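Local coordinates for iota-carrageenase (Alteromonas sp., PDB 1H80), which hydrolyses the beta-1,4 linkages within iota-carrageenan, a sulfated galactan of red algal cell walls, with inversion of anomeric configuration, at residues Asn62-Phe67 against Asp83-Pro88. Sequence-based numbering, arbitrary orientation.
Sequences NGTYHF and DVIIKP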
loop_
_atom_site.group_PDB
_atom_site.type_symbol
_atom_site.label_atom_id
_atom_site.label_comp_id
_atom_site.label_asym_id
_atom_site.label_seq_id
_atom_site.Cartn_x
_atom_site.Cartn_y
_atom_site.Cartn_z
ATOM N N ASN A 62 16.022 7.737 21.743
ATOM C CA ASN A 62 14.706 8.090 22.245
ATOM C C ASN A 62 14.477 9.590 22.305
ATOM O O ASN A 62 15.329 10.353 22.761
ATOM C CB ASN A 62 14.478 7.459 23.615
ATOM C CG ASN A 62 14.279 5.967 23.525
ATOM O OD1 ASN A 62 13.684 5.478 22.565
ATOM N ND2 ASN A 62 14.759 5.233 24.521
ATOM N N GLY A 63 13.308 9.992 21.826
ATOM C CA GLY A 63 12.935 11.390 21.801
ATOM C C GLY A 63 11.934 11.600 20.688
ATOM O O GLY A 63 11.541 10.646 20.009
ATOM N N THR A 64 11.513 12.844 20.502
ATOM C CA THR A 64 10.558 13.176 19.460
ATOM C C THR A 64 11.271 14.031 18.431
ATOM O O THR A 64 11.851 15.067 18.757
ATOM C CB THR A 64 9.355 13.941 20.035
ATOM O OG1 THR A 64 8.652 13.090 20.951
ATOM C CG2 THR A 64 8.412 14.366 18.919
ATOM N N TYR A 65 11.224 13.591 17.182
ATOM C CA TYR A 65 11.895 14.295 16.105
ATOM C C TYR A 65 10.954 14.706 15.002
ATOM O O TYR A 65 9.956 14.039 14.733
ATOM C CB TYR A 65 12.975 13.401 15.505
ATOM C CG TYR A 65 13.945 12.904 16.532
ATOM C CD1 TYR A 65 15.047 13.675 16.899
ATOM C CD2 TYR A 65 13.739 11.688 17.177
ATOM C CE1 TYR A 65 15.918 13.245 17.887
ATOM C CE2 TYR A 65 14.604 11.250 18.167
ATOM C CZ TYR A 65 15.690 12.034 18.517
ATOM O OH TYR A 65 16.544 11.616 19.505
ATOM N N HIS A 66 11.294 15.816 14.362
ATOM C CA HIS A 66 10.517 16.325 13.249
ATOM C C HIS A 66 11.393 16.261 12.006
ATOM O O HIS A 66 12.447 16.897 11.940
ATOM C CB HIS A 66 10.070 17.761 13.524
ATOM C CG HIS A 66 9.018 17.866 14.581
ATOM N ND1 HIS A 66 9.291 17.723 15.924
ATOM C CD2 HIS A 66 7.680 18.049 14.487
ATOM C CE1 HIS A 66 8.166 17.813 16.612
ATOM N NE2 HIS A 66 7.174 18.011 15.764
ATOM N N PHE A 67 10.961 15.462 11.033
ATOM C CA PHE A 67 11.697 15.302 9.786
ATOM C C PHE A 67 10.773 15.500 8.598
ATOM O O PHE A 67 9.562 15.314 8.704
ATOM C CB PHE A 67 12.262 13.880 9.638
ATOM C CG PHE A 67 13.157 13.438 10.755
ATOM C CD1 PHE A 67 14.249 14.204 11.148
ATOM C CD2 PHE A 67 12.944 12.207 11.373
ATOM C CE1 PHE A 67 15.115 13.748 12.138
ATOM C CE2 PHE A 67 13.806 11.743 12.362
ATOM C CZ PHE A 67 14.892 12.513 12.744
ATOM N N ASP A 83 11.374 4.016 21.933
ATOM C CA ASP A 83 10.438 5.023 22.425
ATOM C C ASP A 83 10.452 6.269 21.555
ATOM O O ASP A 83 9.872 7.296 21.906
ATOM C CB ASP A 83 10.760 5.394 23.874
ATOM C CG ASP A 83 10.547 4.236 24.827
ATOM O OD1 ASP A 83 9.476 3.596 24.750
ATOM O OD2 ASP A 83 11.445 3.966 25.655
ATOM N N VAL A 84 11.111 6.172 20.409
ATOM C CA VAL A 84 11.193 7.298 19.495
ATOM C C VAL A 84 9.854 7.601 18.846
ATOM O O VAL A 84 9.074 6.701 18.540
ATOM C CB VAL A 84 12.223 7.034 18.376
ATOM C CG1 VAL A 84 12.079 8.079 17.260
ATOM C CG2 VAL A 84 13.625 7.089 18.955
ATOM N N ILE A 85 9.588 8.888 18.666
ATOM C CA ILE A 85 8.376 9.334 18.005
ATOM C C ILE A 85 8.864 10.250 16.898
ATOM O O ILE A 85 9.617 11.195 17.147
ATOM C CB ILE A 85 7.453 10.130 18.943
ATOM C CG1 ILE A 85 6.955 9.228 20.074
ATOM C CG2 ILE A 85 6.276 10.684 18.147
ATOM C CD1 ILE A 85 6.142 9.954 21.129
ATOM N N ILE A 86 8.475 9.938 15.670
ATOM C CA ILE A 86 8.863 10.746 14.528
ATOM C C ILE A 86 7.618 11.401 13.958
ATOM O O ILE A 86 6.621 10.735 13.680
ATOM C CB ILE A 86 9.546 9.888 13.439
ATOM C CG1 ILE A 86 10.937 9.468 13.918
ATOM C CG2 ILE A 86 9.648 10.671 12.140
ATOM C CD1 ILE A 86 11.642 8.488 12.992
ATOM N N LYS A 87 7.683 12.717 13.802
ATOM C CA LYS A 87 6.564 13.482 13.264
ATOM C C LYS A 87 7.028 14.266 12.049
ATOM O O LYS A 87 8.199 14.615 11.934
ATOM C CB LYS A 87 6.032 14.457 14.319
ATOM C CG LYS A 87 5.497 13.798 15.575
ATOM C CD LYS A 87 4.985 14.848 16.546
ATOM C CE LYS A 87 4.307 14.215 17.740
ATOM N NZ LYS A 87 3.686 15.251 18.610
ATOM N N PRO A 88 6.110 14.556 11.118
ATOM C CA PRO A 88 6.494 15.312 9.925
ATOM C C PRO A 88 6.626 16.803 10.218
ATOM O O PRO A 88 5.752 17.403 10.847
ATOM C CB PRO A 88 5.362 15.014 8.951
ATOM C CG PRO A 88 4.178 14.888 9.858
ATOM C CD PRO A 88 4.723 14.067 11.013
#
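On the buried face, F67 and I86 pack with CD2 of F67 3.7 Å from CG2 of I86, while CD1 of I86 lies at the ring's edge. V84 presents CG1, anti to the backbone N (chi1 168°), to the edge of the Y65 ring, 4.0 Å from CD2; the Y65 hydroxyl is hydrogen-bonded to P61 O. Helix 24-28 and F100, L99 and F120 of adjacent strands also pack on this side. Strands 64-67 and 85-88 run parallel as equivalent strands of successive coils in the right-handed beta-helix, joined by four backbone hydrogen bonds, I85 N to G63 O, Y65 N to I85 O, K87 N to Y65 O (2.8 Å) and F67 N to K87 O, so Y65, I85 and K87 each use both N and O. The outward face is looser. There K87 lies alongside H66, its CB over the imidazole face, 4.3 Å from the ring centroid, and T64 touches I85 through OG1 and K87 through CG2, 4.2 Å from CD. An alanine in place of T64 would probably open a gap beside I85 CB and K87 CD, leaving the lysine chain to lean on H66. At the exposed loop end, N62 OD1 accepts a bent hydrogen bond (142° at the hydrogen) from D83 N.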